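Local coordinates for CBS domain protein (Streptococcus pneumoniae serotype 4, PDB 7LZG) that is of unknown function but, carrying a pair of CBS domains, may act as a regulatory module that senses a small ligand such as an adenine nucleotide, at residues E10-L14 with I105-L109; I31-D37 with M83-V89; A39-S44 with I64-M70; L112-L118 with I130-I136. All coordinates share one frame. Residues are numbered along the deposited sequence.

Interaction 1: residues E10-L14 with I105-L109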
# COMPACT_ATOMS: atom_id res chain seq x y z
N GLU B 10 -0.38 14.88 -18.11
CA GLU B 10 -0.46 13.54 -18.69
C GLU B 10 0.71 13.27 -19.62
O GLU B 10 1.23 12.15 -19.66
CB GLU B 10 -1.79 13.37 -19.43
CG GLU B 10 -1.98 11.99 -20.03
CD GLU B 10 -3.36 11.78 -20.61
OE1 GLU B 10 -4.16 12.73 -20.59
OE2 GLU B 10 -3.64 10.65 -21.08
N THR B 11 1.15 14.28 -20.38
CA THR B 11 2.34 14.12 -21.21
C THR B 11 3.55 13.75 -20.37
O THR B 11 4.36 12.91 -20.77
CB THR B 11 2.62 15.41 -21.99
OG1 THR B 11 1.44 15.80 -22.71
CG2 THR B 11 3.76 15.20 -22.97
N PHE B 12 3.68 14.37 -19.19
CA PHE B 12 4.79 14.03 -18.30
C PHE B 12 4.69 12.59 -17.82
O PHE B 12 5.66 11.83 -17.91
CB PHE B 12 4.81 15.00 -17.11
CG PHE B 12 5.69 14.54 -15.99
CD1 PHE B 12 7.07 14.65 -16.07
CD2 PHE B 12 5.13 13.99 -14.84
CE1 PHE B 12 7.88 14.23 -15.04
CE2 PHE B 12 5.94 13.56 -13.80
CZ PHE B 12 7.31 13.68 -13.90
N LEU B 13 3.52 12.20 -17.31
CA LEU B 13 3.34 10.83 -16.83
C LEU B 13 3.51 9.81 -17.94
O LEU B 13 4.01 8.71 -17.70
CB LEU B 13 1.97 10.68 -16.17
CG LEU B 13 1.96 10.49 -14.65
CD1 LEU B 13 2.60 11.68 -13.95
CD2 LEU B 13 0.54 10.26 -14.14
N LEU B 14 3.09 10.16 -19.17
CA LEU B 14 3.33 9.27 -20.30
C LEU B 14 4.81 9.03 -20.53
O LEU B 14 5.20 7.99 -21.07
CB LEU B 14 2.68 9.84 -21.56
CG LEU B 14 1.16 9.67 -21.70
CD1 LEU B 14 0.59 10.75 -22.60
CD2 LEU B 14 0.85 8.29 -22.27
N ILE B 105 -3.58 6.81 -19.33
CA ILE B 105 -3.19 7.33 -18.02
C ILE B 105 -4.43 7.69 -17.21
O ILE B 105 -4.48 7.48 -15.99
CB ILE B 105 -2.24 8.53 -18.18
CG1 ILE B 105 -0.78 8.08 -18.06
CG2 ILE B 105 -2.52 9.60 -17.14
CD1 ILE B 105 -0.35 7.06 -19.09
N THR B 106 -5.47 8.21 -17.87
CA THR B 106 -6.67 8.64 -17.16
C THR B 106 -7.40 7.46 -16.53
O THR B 106 -8.02 7.62 -15.47
CB THR B 106 -7.60 9.39 -18.11
OG1 THR B 106 -8.21 8.47 -19.02
CG2 THR B 106 -6.82 10.44 -18.90
N GLU B 107 -7.34 6.28 -17.14
CA GLU B 107 -8.00 5.11 -16.59
C GLU B 107 -7.12 4.32 -15.63
O GLU B 107 -7.65 3.53 -14.84
CB GLU B 107 -8.49 4.18 -17.72
CG GLU B 107 -7.42 3.25 -18.30
CD GLU B 107 -7.99 2.27 -19.31
OE1 GLU B 107 -9.17 2.44 -19.70
OE2 GLU B 107 -7.27 1.34 -19.71
N VAL B 108 -5.80 4.50 -15.68
CA VAL B 108 -4.94 3.89 -14.68
C VAL B 108 -5.14 4.55 -13.32
O VAL B 108 -5.36 3.87 -12.31
CB VAL B 108 -3.47 3.96 -15.13
CG1 VAL B 108 -2.53 3.73 -13.95
CG2 VAL B 108 -3.20 2.94 -16.22
N LEU B 109 -5.10 5.88 -13.29
CA LEU B 109 -5.43 6.61 -12.07
C LEU B 109 -6.86 6.34 -11.64
O LEU B 109 -7.16 6.30 -10.44
CB LEU B 109 -5.20 8.10 -12.25
CG LEU B 109 -3.79 8.67 -12.05
CD1 LEU B 109 -2.81 8.10 -13.06
CD2 LEU B 109 -3.83 10.18 -12.14
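This is a small, mainly apolar helix-on-helix contact in which the end of the N-terminal helix 4-14 lies across the start of helix 105-111, the first helix of the second CBS domain. The two short axes come within 11.3 Å and run almost at right angles (83°), so few side chains can meet and only 256 Å² is buried. Ile105 is the centre of the patch: its branched chain has an apolar surface on several sides. Its CD1 lies 3.6 Å from Leu14 CD2, its CG1 is 4.2 Å from Leu13 CB, and its CG2 is 3.8 Å from Glu10 CG. One helical turn further on, Leu109 CD1 meets Leu13 CD2 at 4.1 Å, which extends the greasy strip toward the domain interior, where Leu13 also rests on Val140 and Leu109 on Ile136. Glu10 suits the border because its methylenes can cover Ile105 while the carboxylate stays at the partly exposed margin, with OE2 3.9 Å from Thr106 CG2. Leu144 of the second subunit packs on both Glu10 and Ile105, so the dimer covers this edge too. The arrangement thus packs the N-terminal helix 4-14 on the helices 105-111 and 133-140, the helix pair of the beta-alpha-beta-beta-alpha CBS fold.

Interaction 2: residues I31-D37 with M83-V89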
# COMPACT_ATOMS: atom_id res chain seq x y z
N ILE B 31 2.52 -19.47 -8.18
CA ILE B 31 1.62 -20.40 -8.86
C ILE B 31 0.40 -20.64 -7.99
O ILE B 31 0.48 -20.68 -6.76
CB ILE B 31 2.32 -21.72 -9.21
CG1 ILE B 31 3.24 -22.16 -8.06
CG2 ILE B 31 3.06 -21.62 -10.53
CD1 ILE B 31 3.89 -23.50 -8.28
N ASP B 32 -0.75 -20.82 -8.65
CA ASP B 32 -2.00 -21.03 -7.92
C ASP B 32 -2.01 -22.35 -7.15
O ASP B 32 -2.85 -22.52 -6.26
CB ASP B 32 -3.19 -20.97 -8.88
CG ASP B 32 -3.03 -21.90 -10.07
OD1 ASP B 32 -1.96 -22.52 -10.21
OD2 ASP B 32 -4.00 -22.02 -10.86
N THR B 33 -1.10 -23.27 -7.46
CA THR B 33 -1.02 -24.56 -6.78
C THR B 33 -0.07 -24.55 -5.60
O THR B 33 0.09 -25.59 -4.94
CB THR B 33 -0.61 -25.64 -7.78
OG1 THR B 33 0.68 -25.33 -8.32
CG2 THR B 33 -1.62 -25.73 -8.91
N HIS B 34 0.58 -23.43 -5.31
CA HIS B 34 1.42 -23.32 -4.13
C HIS B 34 0.57 -23.48 -2.88
O HIS B 34 -0.53 -22.92 -2.78
CB HIS B 34 2.14 -21.97 -4.11
CG HIS B 34 3.26 -21.89 -3.12
ND1 HIS B 34 4.58 -22.13 -3.47
CD2 HIS B 34 3.27 -21.60 -1.80
CE1 HIS B 34 5.34 -21.99 -2.40
NE2 HIS B 34 4.58 -21.67 -1.38
N ASN B 35 1.06 -24.26 -1.92
CA ASN B 35 0.29 -24.51 -0.71
C ASN B 35 0.26 -23.26 0.16
O ASN B 35 1.24 -22.52 0.26
CB ASN B 35 0.85 -25.71 0.06
CG ASN B 35 2.23 -25.46 0.62
OD1 ASN B 35 2.39 -25.05 1.77
ND2 ASN B 35 3.25 -25.71 -0.20
N ALA B 36 -0.89 -23.03 0.80
CA ALA B 36 -1.11 -21.79 1.54
C ALA B 36 -0.22 -21.67 2.77
O ALA B 36 -0.07 -20.56 3.29
CB ALA B 36 -2.58 -21.68 1.95
N ASP B 37 0.36 -22.77 3.25
CA ASP B 37 1.21 -22.69 4.43
C ASP B 37 2.56 -22.05 4.10
O ASP B 37 3.00 -21.12 4.78
CB ASP B 37 1.41 -24.09 5.03
CG ASP B 37 2.17 -24.05 6.34
OD1 ASP B 37 1.60 -23.57 7.34
OD2 ASP B 37 3.34 -24.51 6.36
N MSE B 83 -3.51 -26.83 5.40
CA MSE B 83 -3.05 -25.84 4.45
C MSE B 83 -1.71 -26.18 3.82
O MSE B 83 -1.24 -25.50 2.91
CB MSE B 83 -2.99 -24.47 5.11
CG MSE B 83 -4.37 -23.92 5.35
SE MSE B 83 -4.37 -22.09 5.94
CE MSE B 83 -6.10 -21.60 5.21
N ALA B 84 -1.08 -27.26 4.30
CA ALA B 84 0.02 -27.84 3.55
C ALA B 84 -0.47 -28.53 2.28
O ALA B 84 0.34 -28.85 1.41
CB ALA B 84 0.79 -28.83 4.42
N ASP B 85 -1.78 -28.76 2.17
CA ASP B 85 -2.38 -29.39 1.01
C ASP B 85 -3.36 -28.48 0.28
O ASP B 85 -3.89 -28.87 -0.76
CB ASP B 85 -3.10 -30.68 1.44
CG ASP B 85 -3.38 -31.61 0.28
OD1 ASP B 85 -2.42 -32.14 -0.31
OD2 ASP B 85 -4.58 -31.81 -0.04
N THR B 86 -3.59 -27.27 0.79
CA THR B 86 -4.55 -26.34 0.20
C THR B 86 -3.85 -25.39 -0.76
O THR B 86 -2.90 -24.69 -0.37
CB THR B 86 -5.26 -25.53 1.29
OG1 THR B 86 -5.78 -26.41 2.29
CG2 THR B 86 -6.39 -24.72 0.69
N ASP B 87 -4.32 -25.35 -2.00
CA ASP B 87 -3.80 -24.40 -2.97
C ASP B 87 -4.26 -22.98 -2.64
O ASP B 87 -5.35 -22.76 -2.11
CB ASP B 87 -4.26 -24.78 -4.38
CG ASP B 87 -3.78 -26.16 -4.79
OD1 ASP B 87 -3.00 -26.77 -4.04
OD2 ASP B 87 -4.20 -26.63 -5.87
N ILE B 88 -3.41 -22.00 -2.98
CA ILE B 88 -3.73 -20.60 -2.72
C ILE B 88 -4.80 -20.06 -3.66
O ILE B 88 -5.35 -18.99 -3.39
CB ILE B 88 -2.48 -19.70 -2.84
CG1 ILE B 88 -1.89 -19.76 -4.25
CG2 ILE B 88 -1.45 -20.07 -1.79
CD1 ILE B 88 -0.78 -18.76 -4.48
N VAL B 89 -5.11 -20.78 -4.74
CA VAL B 89 -6.15 -20.32 -5.66
C VAL B 89 -7.50 -20.28 -4.97
O VAL B 89 -8.37 -19.48 -5.33
CB VAL B 89 -6.18 -21.22 -6.91
CG1 VAL B 89 -6.49 -22.66 -6.53
CG2 VAL B 89 -7.17 -20.69 -7.94
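Ile31 opens a type I beta turn closed by His34 N to Ile31 O (3.1 Å), and its carbonyl O lies 3.2 Å from Ile88 CD1. At Asp32 the backbone O accepts a hydrogen bond from Val89 N (3.2 Å), while the two CB atoms pack at 3.6 Å. His34 O then takes Ile88 N at 3.0 Å; the imidazole turns to His38, to which NE2 is hydrogen-bonded. Asn35 and Asp87 form a single backbone bridge, by which the loop that follows helix 66-76 is laid along the entry to helix 36-45, the first helix of the first beta-alpha-beta-beta-alpha unit. Asparagine fits here as N-cap, its OD1 accepting from His38 N. Ala36 N donates to Thr86 O (2.9 Å), and its small methyl slips between Met83 CB and Ile88 CG2, each 4.2 Å from Ala36 CB. Asp37 N, an amide at the helix start with no acceptor in a preceding turn, instead finds Met83 O at 3.2 Å.

Interaction 3: residues A39-S44 with I64-M70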
# COMPACT_ATOMS: atom_id res chain seq x y z
N ALA B 39 3.22 -20.33 1.42
CA ALA B 39 2.98 -19.00 0.86
C ALA B 39 2.93 -17.94 1.95
O ALA B 39 3.31 -16.79 1.71
CB ALA B 39 1.69 -19.00 0.05
N THR B 40 2.47 -18.30 3.15
CA THR B 40 2.49 -17.36 4.27
C THR B 40 3.93 -17.02 4.66
O THR B 40 4.26 -15.85 4.87
CB THR B 40 1.73 -17.93 5.46
OG1 THR B 40 0.42 -18.32 5.05
CG2 THR B 40 1.61 -16.89 6.56
N LEU B 41 4.79 -18.03 4.75
CA LEU B 41 6.22 -17.78 4.93
C LEU B 41 6.78 -16.96 3.78
O LEU B 41 7.56 -16.03 3.99
CB LEU B 41 6.98 -19.10 5.07
CG LEU B 41 8.48 -19.07 4.76
CD1 LEU B 41 9.25 -18.24 5.78
CD2 LEU B 41 9.03 -20.49 4.69
N LEU B 42 6.39 -17.31 2.55
CA LEU B 42 6.90 -16.59 1.38
C LEU B 42 6.45 -15.14 1.38
O LEU B 42 7.24 -14.24 1.09
CB LEU B 42 6.45 -17.31 0.11
CG LEU B 42 7.52 -17.62 -0.94
CD1 LEU B 42 8.86 -17.93 -0.29
CD2 LEU B 42 7.07 -18.80 -1.80
N LEU B 43 5.18 -14.89 1.71
CA LEU B 43 4.66 -13.52 1.70
C LEU B 43 5.25 -12.69 2.83
O LEU B 43 5.48 -11.48 2.66
CB LEU B 43 3.14 -13.53 1.78
CG LEU B 43 2.40 -13.85 0.48
CD1 LEU B 43 0.91 -13.96 0.72
CD2 LEU B 43 2.70 -12.78 -0.56
N SER B 44 5.50 -13.30 3.99
CA SER B 44 6.02 -12.55 5.12
C SER B 44 7.43 -12.03 4.86
O SER B 44 7.83 -11.02 5.44
CB SER B 44 6.01 -13.41 6.38
OG SER B 44 7.00 -14.43 6.31
N ILE B 64 -2.95 -11.96 -4.33
CA ILE B 64 -3.12 -12.56 -3.01
C ILE B 64 -2.26 -11.80 -2.01
O ILE B 64 -1.19 -11.28 -2.34
CB ILE B 64 -2.77 -14.07 -3.02
CG1 ILE B 64 -3.28 -14.74 -1.74
CG2 ILE B 64 -1.27 -14.28 -3.18
CD1 ILE B 64 -3.04 -16.22 -1.70
N GLY B 65 -2.75 -11.73 -0.77
CA GLY B 65 -2.00 -11.16 0.32
C GLY B 65 -2.16 -12.01 1.57
O GLY B 65 -2.87 -13.01 1.56
N LEU B 66 -1.48 -11.59 2.63
CA LEU B 66 -1.56 -12.32 3.89
C LEU B 66 -2.96 -12.25 4.49
O LEU B 66 -3.40 -13.20 5.14
CB LEU B 66 -0.52 -11.79 4.87
CG LEU B 66 0.90 -12.25 4.56
CD1 LEU B 66 1.88 -11.55 5.47
CD2 LEU B 66 1.00 -13.75 4.70
N ARG B 67 -3.66 -11.13 4.30
CA ARG B 67 -5.03 -11.03 4.79
C ARG B 67 -5.93 -12.07 4.13
O ARG B 67 -6.80 -12.65 4.77
CB ARG B 67 -5.58 -9.62 4.57
CG ARG B 67 -7.03 -9.45 5.00
CD ARG B 67 -7.52 -8.03 4.75
NE ARG B 67 -7.28 -7.61 3.38
CZ ARG B 67 -7.71 -6.46 2.87
NH1 ARG B 67 -8.41 -5.60 3.59
NH2 ARG B 67 -7.42 -6.17 1.60
N ASP B 68 -5.72 -12.31 2.83
CA ASP B 68 -6.51 -13.32 2.13
C ASP B 68 -6.26 -14.70 2.71
O ASP B 68 -7.20 -15.48 2.91
CB ASP B 68 -6.18 -13.28 0.64
CG ASP B 68 -6.42 -11.92 0.03
OD1 ASP B 68 -7.55 -11.39 0.16
OD2 ASP B 68 -5.48 -11.36 -0.58
N ILE B 69 -5.00 -15.03 2.99
CA ILE B 69 -4.69 -16.33 3.58
C ILE B 69 -5.19 -16.39 5.02
O ILE B 69 -5.78 -17.40 5.44
CB ILE B 69 -3.17 -16.59 3.51
CG1 ILE B 69 -2.71 -16.55 2.05
CG2 ILE B 69 -2.82 -17.92 4.15
CD1 ILE B 69 -1.24 -16.89 1.87
N MSE B 70 -4.98 -15.33 5.79
CA MSE B 70 -5.35 -15.32 7.20
C MSE B 70 -6.86 -15.38 7.39
O MSE B 70 -7.36 -16.15 8.22
CB MSE B 70 -4.79 -14.07 7.89
CG MSE B 70 -3.94 -14.37 9.10
SE MSE B 70 -2.59 -15.74 8.75
CE MSE B 70 -1.62 -14.86 7.30
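Leu43 projects from helix 39-44 over the start of the facing helix, its CB 3.6 Å from Leu66 CD2 and its CD1 3.8 Å from Ile69 CD1 and 3.7 Å from Gly65 C. This is the helix pair of the beta-alpha-beta-beta-alpha CBS fold: both helices cover one face of the sheet, their short segments nearly antiparallel (155°) and 10.3 Å apart. Ile64, on the last strand, brings CG2 to 4.5 Å from Leu43 CD1, joining sheet and helices in one core that Val51 also lines. Ala39, too small to hold the helices apart, touches Ile69 CD1 with CB (4.0 Å). Thr40 can face the apolar side because OG1 bonds back to Ala36 O; its CG2 lies 3.7 Å from Leu66 CD2 and 3.9 Å from CE of selenomethionine Met70. Met74 of the second subunit packs on Thr40 and Ser44, so the pair also faces the dimer. At the N-cap of the second helix, Asp68 OD2, salt-bridged to Arg50, accepts from Gly65 N at 2.8 Å.

Interaction 4: residues L112-L118 with I130-I136. With PO4 (phosphate ion), chain D; PO4 (phosphate ion), chain C.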
# COMPACT_ATOMS: atom_id res chain seq x y z
N LEU B 112 -6.67 3.08 -9.92
CA LEU B 112 -5.83 3.13 -8.74
C LEU B 112 -6.41 4.00 -7.63
O LEU B 112 -5.72 4.28 -6.65
CB LEU B 112 -4.42 3.63 -9.10
CG LEU B 112 -3.53 2.54 -9.69
CD1 LEU B 112 -2.21 3.11 -10.13
CD2 LEU B 112 -3.33 1.43 -8.67
N VAL B 113 -7.66 4.43 -7.77
CA VAL B 113 -8.35 5.08 -6.66
C VAL B 113 -9.25 4.10 -5.91
O VAL B 113 -9.52 4.31 -4.72
CB VAL B 113 -9.16 6.30 -7.15
CG1 VAL B 113 -10.39 5.88 -7.92
CG2 VAL B 113 -9.53 7.19 -5.98
N ASP B 114 -9.69 3.02 -6.56
CA ASP B 114 -10.45 1.97 -5.89
C ASP B 114 -9.55 0.90 -5.29
O ASP B 114 -9.95 0.24 -4.32
CB ASP B 114 -11.43 1.31 -6.87
CG ASP B 114 -12.38 2.31 -7.50
OD1 ASP B 114 -12.66 3.35 -6.86
OD2 ASP B 114 -12.85 2.05 -8.63
N GLU B 115 -8.35 0.72 -5.83
CA GLU B 115 -7.39 -0.25 -5.32
C GLU B 115 -5.99 0.35 -5.44
O GLU B 115 -5.79 1.40 -6.06
CB GLU B 115 -7.48 -1.58 -6.07
CG GLU B 115 -7.38 -1.44 -7.58
CD GLU B 115 -7.64 -2.74 -8.30
OE1 GLU B 115 -7.54 -3.81 -7.66
OE2 GLU B 115 -7.95 -2.70 -9.51
N SER B 116 -5.02 -0.33 -4.84
CA SER B 116 -3.63 0.09 -4.87
C SER B 116 -2.76 -0.82 -5.72
O SER B 116 -1.54 -0.61 -5.78
CB SER B 116 -3.06 0.17 -3.45
OG SER B 116 -2.99 -1.12 -2.87
N PHE B 117 -3.34 -1.81 -6.38
CA PHE B 117 -2.59 -2.81 -7.13
C PHE B 117 -3.30 -3.05 -8.45
O PHE B 117 -4.44 -3.53 -8.46
CB PHE B 117 -2.46 -4.11 -6.33
CG PHE B 117 -1.27 -4.94 -6.71
CD1 PHE B 117 -0.02 -4.69 -6.17
CD2 PHE B 117 -1.41 -6.00 -7.60
CE1 PHE B 117 1.07 -5.46 -6.51
CE2 PHE B 117 -0.32 -6.78 -7.94
CZ PHE B 117 0.92 -6.51 -7.40
N LEU B 118 -2.65 -2.71 -9.56
CA LEU B 118 -3.27 -2.78 -10.88
C LEU B 118 -2.45 -3.67 -11.80
O LEU B 118 -1.42 -3.23 -12.34
CB LEU B 118 -3.42 -1.38 -11.48
CG LEU B 118 -4.22 -1.28 -12.77
CD1 LEU B 118 -5.63 -1.80 -12.56
CD2 LEU B 118 -4.24 0.15 -13.27
N ILE B 130 2.49 -4.96 -13.44
CA ILE B 130 1.62 -4.31 -12.46
C ILE B 130 1.94 -2.82 -12.39
O ILE B 130 3.05 -2.38 -12.71
CB ILE B 130 1.74 -4.94 -11.06
CG1 ILE B 130 3.20 -5.00 -10.61
CG2 ILE B 130 1.12 -6.33 -11.04
CD1 ILE B 130 3.63 -3.87 -9.70
N ILE B 131 0.94 -2.05 -11.96
CA ILE B 131 1.10 -0.63 -11.66
C ILE B 131 0.51 -0.38 -10.28
O ILE B 131 -0.65 -0.73 -10.02
CB ILE B 131 0.40 0.26 -12.71
CG1 ILE B 131 0.92 -0.05 -14.11
CG2 ILE B 131 0.61 1.73 -12.37
CD1 ILE B 131 0.19 0.70 -15.21
N THR B 132 1.31 0.20 -9.39
CA THR B 132 0.89 0.43 -8.01
C THR B 132 0.85 1.92 -7.71
O THR B 132 1.43 2.74 -8.43
CB THR B 132 1.84 -0.27 -7.02
OG1 THR B 132 3.17 0.25 -7.18
CG2 THR B 132 1.86 -1.77 -7.27
N ARG B 133 0.13 2.26 -6.64
CA ARG B 133 0.14 3.65 -6.17
C ARG B 133 1.55 4.08 -5.79
O ARG B 133 1.95 5.22 -6.05
CB ARG B 133 -0.80 3.81 -4.97
CG ARG B 133 -2.25 3.44 -5.22
CD ARG B 133 -3.13 4.09 -4.16
NE ARG B 133 -4.50 3.61 -4.18
CZ ARG B 133 -5.10 3.01 -3.16
NH1 ARG B 133 -4.46 2.80 -2.02
NH2 ARG B 133 -6.36 2.62 -3.28
N LYS B 134 2.31 3.17 -5.17
CA LYS B 134 3.70 3.46 -4.85
C LYS B 134 4.50 3.77 -6.10
O LYS B 134 5.33 4.69 -6.10
CB LYS B 134 4.31 2.26 -4.11
CG LYS B 134 5.80 2.35 -3.86
CD LYS B 134 6.36 0.99 -3.47
CE LYS B 134 7.86 1.06 -3.19
NZ LYS B 134 8.17 1.87 -1.98
N SER B 135 4.26 3.03 -7.18
CA SER B 135 5.03 3.22 -8.40
C SER B 135 4.67 4.53 -9.09
O SER B 135 5.53 5.19 -9.69
CB SER B 135 4.83 2.04 -9.34
OG SER B 135 3.46 1.85 -9.65
N ILE B 136 3.40 4.93 -9.03
CA ILE B 136 2.99 6.20 -9.62
C ILE B 136 3.54 7.37 -8.82
O ILE B 136 3.96 8.38 -9.38
CB ILE B 136 1.46 6.25 -9.76
CG1 ILE B 136 1.03 5.59 -11.07
CG2 ILE B 136 0.95 7.69 -9.68
CD1 ILE B 136 -0.40 5.88 -11.47
P PO4 D . -7.82 0.93 -0.14
O1 PO4 D . -6.64 0.22 -0.75
O2 PO4 D . -8.67 -0.06 0.61
O3 PO4 D . -8.65 1.58 -1.23
O4 PO4 D . -7.33 1.99 0.81
P PO4 C . 5.31 0.24 0.51
O1 PO4 C . 4.46 -0.78 -0.21
O2 PO4 C . 6.76 0.03 0.15
O3 PO4 C . 4.89 1.63 0.11
O4 PO4 C . 5.14 0.08 2.01
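Arg133, with 107 Å² covered, has the largest share of this contact. It leaves the first turn of helix 133-140 and reaches back along the loop 112-116, where NE donates to Leu112 O in a nearly straight hydrogen bond of 2.8 Å. Ser116 CB lies over one face of the guanidinium, 3.3 Å from Arg133 NH1, and Arg133 NH2 extends to O3 of the chain D phosphate (3.2 Å), an ion probably taken from the crystallisation liquor. A long side chain with several N-H donors suits the place, since it bonds a loop carbonyl through NE and still reaches the anion with NH2. Leu112 (80 Å²) turns its side chain inward: CD1 meets Ile136 CD1 at 3.6 Å and Ile131 CG2 at 3.9 Å, plugging the gap between sheet and helix. These residues sit where the loop before strand 117-121 meets the start of helix 133-140, at the end of the hairpin 117-121/127-132, the closing beta-beta-alpha part of the CBS fold. In the hairpin Leu118 and Ile131 form an antiparallel hydrogen-bonded pair, Leu118 N to Ile131 O at 2.9 Å and Ile131 N to Leu118 O at 2.7 Å, and their aliphatic chains share a face. Phe117 serves the other face, its CE2 3.4 Å from Ile130 CG2 and its CD1 3.6 Å from Thr132 CG2.

From the N terminus, helix 4-14 waits until residues 105-109 for its partner, so interaction 1 closes the longest loop, bringing the chain's start onto the second CBS domain. Interaction 2 nests inside that loop, fastening the entry to helix 36-45 to the loop 83-89 that follows helix 66-76, and interaction 3 nests in turn inside interaction 2, pairing the two helices of the first domain. The inner two touch, Ile88 packing on Ala39 and Ile64. Interaction 4 opens only after interaction 1 has closed, joining loop, hairpin and final helix of the second domain; Leu109 meets Ile136 where those two touch. No loops cross, and the centres of interactions 1 and 2 lie about 37 Å apart.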